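Local atomic coordinates of myosin-I heavy chain (Dictyostelium discoideum, PDB entry 5EJR), a protein that is an actin-based motor with ATPase activity, acting early in phagocytosis and in adhesion, represented here by a MyTH4-FERM module of its tail. Residues 40-46 / 113-119; 125-129 / 165-170; 71-75 / 86-90; 148-153 / 173-178. All blocks are in the same frame, centred on the assembly; numbering follows the deposited sequence.

Contact 1: 40-46 / 113-119; sequences TAFYFNK and RQTNKNP
Two irregular segments meet on the all-helical MyTH4 part of this MyTH4-FERM module. Residues 40-46 leave a 3-10 turn and become extended from Tyr43 to Asn45; residues 113-119 leave helix 104-113 through a type I beta turn, Arg113 to Asn116, after which Lys117 is left-handed (phi 61°, psi 51°). The CA atoms of Phe42 and Arg113 lie 4.5 Å apart, those of Phe44 and Gln114 4.4 Å. One backbone bond joins the segments, Phe44 N to Asn116 O (2.9 Å). Side chains long enough to reach main-chain groups add others: Arg113, t at chi1 to chi3, gives NH1 to Ala41 O (2.8 Å), and Gln114 OE1 accepts from Asn45 N (3.2 Å). Phe44 (chi1 t) lays its ring over Asn118 and brings CE1 to 3.5 Å from Pro119 CD, while Lys117 CE rides over the Tyr43 ring, 3.9 Å from its centroid. Asn118 ND2 hydrogen-bonds to Ser123; of two bridging waters one accepts from Lys46 NZ (3.0 Å) and donates to Asn118 OD1 (2.7 Å).

Contact 2: 125-129 / 165-170; sequences KKGFE and QLASLI
Phe128 and Leu169, each with about 80 Å² covered, are the centre of this contact between helices 121-137 and 164-178, and Lys125 follows with 68 Å². The segments run nearly parallel, their axes crossing at 23° and 10.1 Å apart at closest approach; the CA of Lys125 lies 6.8 Å from that of Leu166, and the CA of Phe128 6.7 Å from that of Ile170. Phe128 (chi1 m, chi2 -64°) points toward the partner helix and offers a ring face to Ile170, whose CG1 sits 3.8 Å from the centroid in a CH-pi contact. Leu169 (chi1 t, chi2 p) packs CD2 against Phe128 CB (3.9 Å) and Lys125 CG (3.7 Å). Lys125 suits the margin: its extended methylenes cover the leucine and bring NZ to 4.0 Å from Gln165 CG. Leu166 CD1 fills the space beside Phe128 CD2 (4.1 Å). No hydrogen bond crosses, so the fit is one of apolar shape. Helices 142-159 and 194-205 also pack on these residues, an arrangement typical of the MyTH4 helical bundle.

Contact 3: 71-75 / 86-90; sequences IMMWM and ASLVI
Near its C-terminal end, helix 58-75 meets the first turn of helix 86-99 across the short loop that joins them. The two axes run roughly antiparallel, with 149° between their directions (signed crossing angle -149°) and a closest approach of 9.0 Å; the nearest CA atoms are those of Trp74 and Ala86, 5.5 Å apart. Ala86 comes first, and its small side chain lets the indole come close: CB lies 3.7 Å from Trp74 CZ3, and its carbonyl O lies 3.2 Å from Trp74 CE3, at the ring edge. That same carbonyl accepts the helical hydrogen bond from Ile90 N (3.1 Å). Ser87 turns away, its hydroxyl bonded to Glu282. The setting is the helical MyTH4 part of the tail module, in which helices 121-137 and 194-205 also border Trp74; the indole NE1 bonds to the carbonyl of Lys126 on the former, so the one polar atom of this large ring is satisfied in a buried place. Val89 (chi1 t) points toward the partner helix; its CG1 stands 4.2 Å from Trp74 CB and its CG2 3.8 Å from Met73 CE, where the flexible thioether fits the branched surface. Ile90 (chi1 t, chi2 t) lies over the indole face held by the t rotamer of Trp74, with CD1 3.9 Å from the centroid of the six-membered ring and CG2 3.7 Å from Trp74 CZ3.

Contact 4: 148-153 / 173-178; sequences FMEQLM and CIEKLE
This is an apolar, largely buried helix-to-helix packing inside the MyTH4 part of the tail, between helix 142-159 and the C-terminal end of helix 164-178, which follows it in the chain. The axes are nearly antiparallel, at 159° (signed crossing angle -159°), and approach to 10.2 Å; the closest CA pair is Met149 and Ile174, 6.2 Å. Neither hydrogen bond nor salt bridge crosses between the segments. Leu152 (chi1 m, chi2 t) points toward the partner and fits among three residues: its CD1 is 3.6 Å from Leu177 CD1 and 4.0 Å from Cys173 CB, and its CB is 3.7 Å from Ile174 CG1. Met149 (m, t, m) bends its unbranched chain so that SD reaches Leu177 CB (3.8 Å) and Glu178 CG (4.0 Å). Ile174 extends CD1 to Met153 CG (4.0 Å). Phe148 gives only a ring edge, CD1 to Leu177 CD1 at 4.0 Å, and also meets Tyr108 edge-to-face. Toward the solvent the exposed Glu178 contributes its aliphatic stem, which leaves its charge at the margin. Helices 104-113 and 121-137 add side chains around Leu152, Cys173 and Leu177. Such an antiparallel pair of consecutive helices is a helical hairpin, here built into the MyTH4 helical bundle.

Overall arrangement
All four contacts lie on the same side of the chain's centre, in the MyTH4 part. Contacts 3 and 4 are buried, contact 2 only partly, with Lys125 and Gln165 at its margin, and contact 1 partly, with several exposed residues. Contacts 2, 3 and 4 join helices through apolar side chains, without hydrogen bonds across, whereas contact 1, between loops, relies on backbone and side-chain hydrogen bonds and bridging waters. Contacts 2 and 4 share helix 164-178, which meets helix 121-137 almost parallel and helix 142-159 almost antiparallel; Ile170 and Leu152 touch between them. Contact 3, nested within the chain loop closed by contact 1, reaches contact 2 through Trp74 and Lys126 and contact 1 through Met72 and Met75.

Contact 1: 40-46 / 113-119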
loop_
_atom_site.group_PDB
_atom_site.type_symbol
_atom_site.label_atom_id
_atom_site.label_comp_id
_atom_site.label_asym_id
_atom_site.label_seq_id
_atom_site.Cartn_x
_atom_site.Cartn_y
_atom_site.Cartn_z
ATOM N N THR A 40 38.642 -1.330 17.509
ATOM C CA THR A 40 38.172 -2.694 17.191
ATOM C C THR A 40 36.624 -2.820 17.207
ATOM O O THR A 40 36.070 -3.809 16.703
ATOM C CB THR A 40 38.845 -3.749 18.091
ATOM O OG1 THR A 40 38.429 -3.571 19.443
ATOM C CG2 THR A 40 40.363 -3.728 18.001
ATOM N N ALA A 41 35.936 -1.811 17.789
ATOM C CA ALA A 41 34.483 -1.750 17.866
ATOM C C ALA A 41 33.903 -1.443 16.480
ATOM O O ALA A 41 32.755 -1.778 16.228
ATOM C CB ALA A 41 34.053 -0.688 18.869
ATOM N N PHE A 42 34.711 -0.823 15.585
ATOM C CA PHE A 42 34.337 -0.495 14.208
ATOM C C PHE A 42 34.527 -1.675 13.244
ATOM O O PHE A 42 34.218 -1.546 12.058
ATOM C CB PHE A 42 35.179 0.682 13.701
ATOM C CG PHE A 42 34.882 2.023 14.319
ATOM C CD1 PHE A 42 33.649 2.641 14.122
ATOM C CD2 PHE A 42 35.856 2.705 15.035
ATOM C CE1 PHE A 42 33.386 3.898 14.667
ATOM C CE2 PHE A 42 35.594 3.965 15.574
ATOM C CZ PHE A 42 34.363 4.554 15.381
ATOM N N TYR A 43 35.061 -2.802 13.733
ATOM C CA TYR A 43 35.365 -3.936 12.878
ATOM C C TYR A 43 34.402 -5.094 13.041
ATOM O O TYR A 43 33.922 -5.352 14.152
ATOM C CB TYR A 43 36.826 -4.410 13.088
ATOM C CG TYR A 43 37.898 -3.346 12.948
ATOM C CD1 TYR A 43 37.769 -2.313 12.025
ATOM C CD2 TYR A 43 39.086 -3.426 13.669
ATOM C CE1 TYR A 43 38.741 -1.323 11.903
ATOM C CE2 TYR A 43 40.089 -2.469 13.521
ATOM C CZ TYR A 43 39.908 -1.413 12.639
ATOM O OH TYR A 43 40.879 -0.455 12.478
ATOM N N PHE A 44 34.154 -5.812 11.927
ATOM C CA PHE A 44 33.298 -6.997 11.856
ATOM C C PHE A 44 33.738 -8.086 12.841
ATOM O O PHE A 44 34.931 -8.299 13.043
ATOM C CB PHE A 44 33.254 -7.570 10.416
ATOM C CG PHE A 44 32.549 -8.908 10.276
ATOM C CD1 PHE A 44 33.236 -10.104 10.469
ATOM C CD2 PHE A 44 31.184 -8.971 10.014
ATOM C CE1 PHE A 44 32.570 -11.335 10.409
ATOM C CE2 PHE A 44 30.524 -10.205 9.935
ATOM C CZ PHE A 44 31.220 -11.377 10.136
ATOM N N ASN A 45 32.762 -8.779 13.429
ATOM C CA ASN A 45 32.963 -9.919 14.306
ATOM C C ASN A 45 31.811 -10.879 14.099
ATOM O O ASN A 45 30.662 -10.450 13.965
ATOM C CB ASN A 45 33.100 -9.512 15.774
ATOM C CG ASN A 45 33.722 -10.589 16.629
ATOM O OD1 ASN A 45 33.190 -11.702 16.774
ATOM N ND2 ASN A 45 34.882 -10.288 17.191
ATOM N N LYS A 46 32.126 -12.179 14.057
ATOM C CA LYS A 46 31.169 -13.265 13.828
ATOM C C LYS A 46 30.218 -13.504 15.005
ATOM O O LYS A 46 29.201 -14.175 14.828
ATOM C CB LYS A 46 31.910 -14.581 13.482
ATOM C CG LYS A 46 32.723 -14.556 12.182
ATOM C CD LYS A 46 31.902 -14.979 10.959
ATOM C CE LYS A 46 32.744 -15.066 9.709
ATOM N NZ LYS A 46 31.909 -15.184 8.483
ATOM N N ARG A 113 29.857 -1.101 10.999
ATOM C CA ARG A 113 30.869 -1.946 11.659
ATOM C C ARG A 113 30.903 -3.329 10.998
ATOM O O ARG A 113 31.978 -3.858 10.726
ATOM C CB ARG A 113 30.554 -2.076 13.163
ATOM C CG ARG A 113 31.159 -3.299 13.852
ATOM C CD ARG A 113 30.309 -3.746 15.016
ATOM N NE ARG A 113 30.664 -5.076 15.494
ATOM C CZ ARG A 113 31.457 -5.308 16.534
ATOM N NH1 ARG A 113 32.026 -4.299 17.182
ATOM N NH2 ARG A 113 31.697 -6.549 16.931
ATOM N N GLN A 114 29.728 -3.892 10.699
ATOM C CA GLN A 114 29.676 -5.225 10.123
ATOM C C GLN A 114 30.114 -5.282 8.638
ATOM O O GLN A 114 30.379 -6.370 8.133
ATOM C CB GLN A 114 28.311 -5.851 10.371
ATOM C CG GLN A 114 28.085 -6.228 11.848
ATOM C CD GLN A 114 28.978 -7.360 12.323
ATOM O OE1 GLN A 114 30.079 -7.154 12.847
ATOM N NE2 GLN A 114 28.528 -8.581 12.130
ATOM N N THR A 115 30.291 -4.122 7.984
ATOM C CA THR A 115 30.780 -4.047 6.591
ATOM C C THR A 115 32.314 -3.872 6.549
ATOM O O THR A 115 32.926 -4.115 5.512
ATOM C CB THR A 115 30.135 -2.879 5.812
ATOM O OG1 THR A 115 30.713 -1.640 6.217
ATOM C CG2 THR A 115 28.623 -2.834 5.926
ATOM N N ASN A 116 32.908 -3.392 7.652
ATOM C CA ASN A 116 34.340 -3.117 7.787
ATOM C C ASN A 116 35.105 -4.373 8.225
ATOM O O ASN A 116 34.871 -4.879 9.321
ATOM C CB ASN A 116 34.541 -1.973 8.790
ATOM C CG ASN A 116 35.744 -1.095 8.566
ATOM O OD1 ASN A 116 36.203 -0.874 7.439
ATOM N ND2 ASN A 116 36.215 -0.482 9.637
ATOM N N LYS A 117 36.006 -4.875 7.354
ATOM C CA LYS A 117 36.861 -6.058 7.562
ATOM C C LYS A 117 36.036 -7.340 7.769
ATOM O O LYS A 117 36.239 -8.103 8.715
ATOM C CB LYS A 117 37.920 -5.843 8.673
ATOM C CG LYS A 117 38.855 -4.656 8.418
ATOM C CD LYS A 117 39.947 -4.536 9.485
ATOM C CE LYS A 117 40.720 -3.233 9.412
ATOM N NZ LYS A 117 41.551 -3.119 8.180
ATOM N N ASN A 118 35.103 -7.562 6.845
ATOM C CA ASN A 118 34.236 -8.722 6.817
ATOM C C ASN A 118 34.935 -9.775 5.923
ATOM O O ASN A 118 35.298 -9.447 4.791
ATOM C CB ASN A 118 32.872 -8.310 6.230
ATOM C CG ASN A 118 31.752 -9.302 6.397
ATOM O OD1 ASN A 118 31.946 -10.518 6.411
ATOM N ND2 ASN A 118 30.532 -8.789 6.507
ATOM N N PRO A 119 35.131 -11.035 6.378
ATOM C CA PRO A 119 35.818 -12.023 5.520
ATOM C C PRO A 119 34.998 -12.479 4.312
ATOM O O PRO A 119 35.511 -13.226 3.474
ATOM C CB PRO A 119 36.107 -13.188 6.478
ATOM C CG PRO A 119 35.041 -13.092 7.517
ATOM C CD PRO A 119 34.796 -11.614 7.698
HETATM O O HOH W 1 29.976 -8.574 16.040
HETATM O O HOH W 2 30.837 -12.951 6.855
#

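Contact 2: 125-129 / 165-170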
loop_
_atom_site.group_PDB
_atom_site.type_symbol
_atom_site.label_atom_id
_atom_site.label_comp_id
_atom_site.label_asym_id
_atom_site.label_seq_id
_atom_site.Cartn_x
_atom_site.Cartn_y
_atom_site.Cartn_z
ATOM N N LYS A 125 28.303 -6.527 1.418
ATOM C CA LYS A 125 27.462 -5.862 0.414
ATOM C C LYS A 125 26.032 -5.672 0.976
ATOM O O LYS A 125 25.448 -4.597 0.808
ATOM C CB LYS A 125 27.468 -6.679 -0.899
ATOM C CG LYS A 125 26.648 -6.092 -2.043
ATOM C CD LYS A 125 26.683 -6.997 -3.272
ATOM C CE LYS A 125 25.908 -6.446 -4.451
ATOM N NZ LYS A 125 26.536 -5.220 -5.025
ATOM N N LYS A 126 25.514 -6.711 1.673
ATOM C CA LYS A 126 24.220 -6.769 2.353
ATOM C C LYS A 126 24.179 -5.740 3.489
ATOM O O LYS A 126 23.124 -5.161 3.768
ATOM C CB LYS A 126 23.959 -8.187 2.897
ATOM C CG LYS A 126 23.427 -9.162 1.849
ATOM C CD LYS A 126 23.503 -10.591 2.367
ATOM C CE LYS A 126 22.940 -11.611 1.415
ATOM N NZ LYS A 126 22.851 -12.955 2.056
ATOM N N GLY A 127 25.340 -5.518 4.114
ATOM C CA GLY A 127 25.520 -4.520 5.155
ATOM C C GLY A 127 25.328 -3.151 4.556
ATOM O O GLY A 127 24.624 -2.317 5.133
ATOM N N PHE A 128 25.888 -2.926 3.348
ATOM C CA PHE A 128 25.664 -1.650 2.661
ATOM C C PHE A 128 24.219 -1.504 2.126
ATOM O O PHE A 128 23.709 -0.384 2.084
ATOM C CB PHE A 128 26.703 -1.396 1.561
ATOM C CG PHE A 128 28.058 -1.003 2.105
ATOM C CD1 PHE A 128 28.228 0.182 2.809
ATOM C CD2 PHE A 128 29.166 -1.820 1.913
ATOM C CE1 PHE A 128 29.479 0.534 3.329
ATOM C CE2 PHE A 128 30.418 -1.463 2.427
ATOM C CZ PHE A 128 30.566 -0.290 3.133
ATOM N N GLU A 129 23.566 -2.626 1.743
ATOM C CA GLU A 129 22.158 -2.628 1.278
ATOM C C GLU A 129 21.251 -2.146 2.425
ATOM O O GLU A 129 20.316 -1.359 2.204
ATOM C CB GLU A 129 21.728 -4.038 0.848
ATOM C CG GLU A 129 22.300 -4.468 -0.494
ATOM C CD GLU A 129 21.963 -5.883 -0.914
ATOM O OE1 GLU A 129 21.786 -6.744 -0.023
ATOM O OE2 GLU A 129 21.907 -6.139 -2.137
ATOM N N GLN A 165 31.063 -1.790 -8.735
ATOM C CA GLN A 165 29.659 -2.117 -8.470
ATOM C C GLN A 165 29.371 -1.781 -7.004
ATOM O O GLN A 165 28.471 -0.981 -6.717
ATOM C CB GLN A 165 29.381 -3.610 -8.756
ATOM C CG GLN A 165 27.930 -4.051 -8.557
ATOM C CD GLN A 165 27.092 -3.826 -9.792
ATOM O OE1 GLN A 165 27.021 -4.677 -10.686
ATOM N NE2 GLN A 165 26.436 -2.674 -9.861
ATOM N N LEU A 166 30.168 -2.350 -6.085
ATOM C CA LEU A 166 30.050 -2.100 -4.650
ATOM C C LEU A 166 30.250 -0.596 -4.368
ATOM O O LEU A 166 29.635 -0.074 -3.439
ATOM C CB LEU A 166 31.040 -2.990 -3.876
ATOM C CG LEU A 166 31.164 -2.823 -2.352
ATOM C CD1 LEU A 166 30.139 -3.682 -1.610
ATOM C CD2 LEU A 166 32.556 -3.215 -1.890
ATOM N N ALA A 167 31.023 0.105 -5.227
ATOM C CA ALA A 167 31.249 1.551 -5.120
ATOM C C ALA A 167 30.004 2.335 -5.511
ATOM O O ALA A 167 29.797 3.425 -4.987
ATOM C CB ALA A 167 32.417 1.974 -5.997
ATOM N N SER A 168 29.184 1.797 -6.441
ATOM C CA SER A 168 27.963 2.456 -6.891
ATOM C C SER A 168 26.893 2.348 -5.801
ATOM O O SER A 168 26.103 3.275 -5.625
ATOM C CB SER A 168 27.484 1.888 -8.227
ATOM O OG SER A 168 26.868 0.615 -8.119
ATOM N N LEU A 169 26.921 1.235 -5.044
ATOM C CA LEU A 169 26.048 0.954 -3.912
ATOM C C LEU A 169 26.359 1.904 -2.748
ATOM O O LEU A 169 25.429 2.350 -2.086
ATOM C CB LEU A 169 26.172 -0.522 -3.493
ATOM C CG LEU A 169 25.524 -0.998 -2.168
ATOM C CD1 LEU A 169 24.012 -0.635 -2.075
ATOM C CD2 LEU A 169 25.678 -2.486 -2.023
ATOM N N ILE A 170 27.649 2.198 -2.493
ATOM C CA ILE A 170 28.060 3.125 -1.435
ATOM C C ILE A 170 27.722 4.544 -1.888
ATOM O O ILE A 170 27.285 5.366 -1.071
ATOM C CB ILE A 170 29.559 2.970 -1.045
ATOM C CG1 ILE A 170 29.831 1.604 -0.368
ATOM C CG2 ILE A 170 30.020 4.132 -0.144
ATOM C CD1 ILE A 170 31.411 1.230 -0.195
#

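Contact 3: 71-75 / 86-90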
loop_
_atom_site.group_PDB
_atom_site.type_symbol
_atom_site.label_atom_id
_atom_site.label_comp_id
_atom_site.label_asym_id
_atom_site.label_seq_id
_atom_site.Cartn_x
_atom_site.Cartn_y
_atom_site.Cartn_z
ATOM N N ILE A 71 20.531 -7.658 12.264
ATOM C CA ILE A 71 21.459 -7.177 11.234
ATOM C C ILE A 71 22.270 -8.390 10.717
ATOM O O ILE A 71 22.343 -8.622 9.506
ATOM C CB ILE A 71 22.328 -6.012 11.776
ATOM C CG1 ILE A 71 21.457 -4.748 11.935
ATOM C CG2 ILE A 71 23.547 -5.744 10.881
ATOM C CD1 ILE A 71 22.160 -3.451 12.374
ATOM N N MET A 72 22.772 -9.217 11.659
ATOM C CA MET A 72 23.512 -10.452 11.385
ATOM C C MET A 72 22.689 -11.445 10.566
ATOM O O MET A 72 23.228 -12.090 9.675
ATOM C CB MET A 72 24.000 -11.080 12.698
ATOM C CG MET A 72 25.108 -10.287 13.371
ATOM S SD MET A 72 25.862 -11.165 14.775
ATOM C CE MET A 72 26.479 -12.639 13.953
ATOM N N MET A 73 21.380 -11.534 10.837
ATOM C CA MET A 73 20.436 -12.386 10.110
ATOM C C MET A 73 20.261 -11.875 8.690
ATOM O O MET A 73 20.182 -12.670 7.761
ATOM C CB MET A 73 19.074 -12.381 10.809
ATOM C CG MET A 73 19.029 -13.216 12.051
ATOM S SD MET A 73 17.598 -12.820 13.071
ATOM C CE MET A 73 16.459 -13.820 12.373
ATOM N N TRP A 74 20.176 -10.543 8.525
ATOM C CA TRP A 74 19.997 -9.913 7.216
ATOM C C TRP A 74 21.235 -10.153 6.334
ATOM O O TRP A 74 21.112 -10.504 5.154
ATOM C CB TRP A 74 19.732 -8.411 7.377
ATOM C CG TRP A 74 19.867 -7.667 6.091
ATOM C CD1 TRP A 74 20.904 -6.867 5.705
ATOM C CD2 TRP A 74 18.977 -7.743 4.971
ATOM N NE1 TRP A 74 20.687 -6.392 4.430
ATOM C CE2 TRP A 74 19.524 -6.937 3.944
ATOM C CE3 TRP A 74 17.754 -8.400 4.740
ATOM C CZ2 TRP A 74 18.881 -6.756 2.712
ATOM C CZ3 TRP A 74 17.111 -8.210 3.523
ATOM C CH2 TRP A 74 17.681 -7.410 2.522
ATOM N N MET A 75 22.422 -9.978 6.942
ATOM C CA MET A 75 23.736 -10.144 6.330
ATOM C C MET A 75 24.134 -11.606 6.101
ATOM O O MET A 75 25.100 -11.857 5.386
ATOM C CB MET A 75 24.784 -9.393 7.149
ATOM C CG MET A 75 24.625 -7.897 7.042
ATOM S SD MET A 75 25.703 -6.972 8.144
ATOM C CE MET A 75 27.311 -7.221 7.287
ATOM N N ALA A 86 14.312 -12.823 5.157
ATOM C CA ALA A 86 15.188 -11.650 5.074
ATOM C C ALA A 86 14.412 -10.314 4.998
ATOM O O ALA A 86 14.816 -9.347 5.652
ATOM C CB ALA A 86 16.130 -11.781 3.889
ATOM N N SER A 87 13.294 -10.261 4.217
ATOM C CA SER A 87 12.501 -9.028 4.108
ATOM C C SER A 87 11.863 -8.670 5.446
ATOM O O SER A 87 11.917 -7.512 5.866
ATOM C CB SER A 87 11.456 -9.125 3.000
ATOM O OG SER A 87 10.531 -10.174 3.219
ATOM N N LEU A 88 11.323 -9.685 6.134
ATOM C CA LEU A 88 10.706 -9.601 7.464
ATOM C C LEU A 88 11.740 -9.148 8.503
ATOM O O LEU A 88 11.417 -8.336 9.370
ATOM C CB LEU A 88 10.131 -10.973 7.845
ATOM C CG LEU A 88 8.602 -11.161 7.782
ATOM C CD1 LEU A 88 8.018 -10.719 6.448
ATOM C CD2 LEU A 88 8.216 -12.612 8.058
ATOM N N VAL A 89 13.007 -9.599 8.354
ATOM C CA VAL A 89 14.098 -9.236 9.277
ATOM C C VAL A 89 14.461 -7.758 9.138
ATOM O O VAL A 89 14.483 -7.048 10.144
ATOM C CB VAL A 89 15.314 -10.200 9.152
ATOM C CG1 VAL A 89 16.555 -9.631 9.838
ATOM C CG2 VAL A 89 14.976 -11.571 9.722
ATOM N N ILE A 90 14.698 -7.277 7.904
ATOM C CA ILE A 90 15.023 -5.867 7.676
ATOM C C ILE A 90 13.815 -4.952 8.012
ATOM O O ILE A 90 14.033 -3.855 8.504
ATOM C CB ILE A 90 15.622 -5.616 6.261
ATOM C CG1 ILE A 90 16.233 -4.194 6.148
ATOM C CG2 ILE A 90 14.621 -5.920 5.140
ATOM C CD1 ILE A 90 17.231 -4.000 4.937
#

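Contact 4: 148-153 / 173-178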
loop_
_atom_site.group_PDB
_atom_site.type_symbol
_atom_site.label_atom_id
_atom_site.label_comp_id
_atom_site.label_asym_id
_atom_site.label_seq_id
_atom_site.Cartn_x
_atom_site.Cartn_y
_atom_site.Cartn_z
ATOM N N PHE A 148 29.767 10.298 9.343
ATOM C CA PHE A 148 29.358 9.010 8.759
ATOM C C PHE A 148 29.448 9.033 7.227
ATOM O O PHE A 148 29.845 8.025 6.625
ATOM C CB PHE A 148 27.943 8.600 9.218
ATOM C CG PHE A 148 27.514 7.194 8.845
ATOM C CD1 PHE A 148 26.858 6.941 7.640
ATOM C CD2 PHE A 148 27.714 6.134 9.717
ATOM C CE1 PHE A 148 26.444 5.645 7.302
ATOM C CE2 PHE A 148 27.313 4.835 9.370
ATOM C CZ PHE A 148 26.666 4.602 8.170
ATOM N N MET A 149 29.058 10.173 6.607
ATOM C CA MET A 149 29.097 10.361 5.154
ATOM C C MET A 149 30.543 10.359 4.663
ATOM O O MET A 149 30.865 9.631 3.712
ATOM C CB MET A 149 28.366 11.644 4.731
ATOM C CG MET A 149 26.871 11.458 4.617
ATOM S SD MET A 149 26.093 12.752 3.623
ATOM C CE MET A 149 26.024 14.057 4.785
ATOM N N GLU A 150 31.422 11.127 5.358
ATOM C CA GLU A 150 32.863 11.210 5.077
ATOM C C GLU A 150 33.528 9.835 5.126
ATOM O O GLU A 150 34.403 9.550 4.314
ATOM C CB GLU A 150 33.569 12.190 6.040
ATOM C CG GLU A 150 33.185 13.653 5.846
ATOM C CD GLU A 150 33.389 14.258 4.465
ATOM O OE1 GLU A 150 34.363 13.881 3.773
ATOM O OE2 GLU A 150 32.579 15.137 4.089
ATOM N N GLN A 151 33.073 8.972 6.045
ATOM C CA GLN A 151 33.539 7.599 6.181
ATOM C C GLN A 151 33.111 6.783 4.959
ATOM O O GLN A 151 33.944 6.081 4.396
ATOM C CB GLN A 151 33.013 6.970 7.480
ATOM C CG GLN A 151 33.592 5.579 7.780
ATOM C CD GLN A 151 35.015 5.549 8.318
ATOM O OE1 GLN A 151 35.668 6.580 8.539
ATOM N NE2 GLN A 151 35.520 4.346 8.567
ATOM N N LEU A 152 31.821 6.876 4.542
ATOM C CA LEU A 152 31.311 6.172 3.357
ATOM C C LEU A 152 32.093 6.615 2.122
ATOM O O LEU A 152 32.516 5.763 1.343
ATOM C CB LEU A 152 29.802 6.434 3.149
ATOM C CG LEU A 152 28.814 5.883 4.178
ATOM C CD1 LEU A 152 27.391 6.175 3.744
ATOM C CD2 LEU A 152 28.980 4.377 4.394
ATOM N N MET A 153 32.339 7.953 1.996
ATOM C CA MET A 153 33.119 8.592 0.937
ATOM C C MET A 153 34.539 7.993 0.901
ATOM O O MET A 153 35.048 7.712 -0.186
ATOM C CB MET A 153 33.193 10.107 1.167
ATOM C CG MET A 153 31.937 10.876 0.762
ATOM S SD MET A 153 32.127 12.664 1.083
ATOM C CE MET A 153 30.475 13.244 0.715
ATOM N N CYS A 173 24.077 5.265 -1.190
ATOM C CA CYS A 173 23.911 5.530 0.244
ATOM C C CYS A 173 24.215 6.981 0.532
ATOM O O CYS A 173 23.433 7.638 1.217
ATOM C CB CYS A 173 24.793 4.611 1.081
ATOM S SG CYS A 173 24.342 2.868 0.980
ATOM N N ILE A 174 25.335 7.487 -0.023
ATOM C CA ILE A 174 25.797 8.874 0.120
ATOM C C ILE A 174 24.751 9.832 -0.471
ATOM O O ILE A 174 24.469 10.860 0.145
ATOM C CB ILE A 174 27.209 9.055 -0.527
ATOM C CG1 ILE A 174 28.275 8.231 0.238
ATOM C CG2 ILE A 174 27.622 10.545 -0.641
ATOM C CD1 ILE A 174 29.579 7.899 -0.571
ATOM N N GLU A 175 24.178 9.487 -1.652
ATOM C CA GLU A 175 23.145 10.298 -2.319
ATOM C C GLU A 175 21.910 10.419 -1.420
ATOM O O GLU A 175 21.397 11.522 -1.224
ATOM C CB GLU A 175 22.749 9.679 -3.679
ATOM C CG GLU A 175 21.661 10.449 -4.428
ATOM C CD GLU A 175 20.723 9.647 -5.317
ATOM O OE1 GLU A 175 21.154 8.617 -5.887
ATOM O OE2 GLU A 175 19.556 10.075 -5.472
ATOM N N LYS A 176 21.455 9.285 -0.863
ATOM C CA LYS A 176 20.283 9.217 0.006
ATOM C C LYS A 176 20.472 9.928 1.351
ATOM O O LYS A 176 19.479 10.373 1.917
ATOM C CB LYS A 176 19.801 7.771 0.197
ATOM C CG LYS A 176 19.299 7.069 -1.068
ATOM C CD LYS A 176 18.185 7.850 -1.788
ATOM C CE LYS A 176 17.797 7.234 -3.106
ATOM N NZ LYS A 176 17.486 8.276 -4.117
ATOM N N LEU A 177 21.713 10.044 1.867
ATOM C CA LEU A 177 21.965 10.753 3.130
ATOM C C LEU A 177 22.066 12.244 2.843
ATOM O O LEU A 177 21.709 13.062 3.687
ATOM C CB LEU A 177 23.236 10.244 3.837
ATOM C CG LEU A 177 23.197 8.799 4.359
ATOM C CD1 LEU A 177 24.590 8.271 4.566
ATOM C CD2 LEU A 177 22.398 8.683 5.667
ATOM N N GLU A 178 22.539 12.598 1.631
ATOM C CA GLU A 178 22.622 13.983 1.162
ATOM C C GLU A 178 21.203 14.557 0.944
ATOM O O GLU A 178 20.999 15.763 1.081
ATOM C CB GLU A 178 23.413 14.043 -0.154
ATOM C CG GLU A 178 24.916 14.155 0.043
ATOM C CD GLU A 178 25.792 13.954 -1.183
ATOM O OE1 GLU A 178 25.259 13.651 -2.276
ATOM O OE2 GLU A 178 27.030 14.079 -1.036
#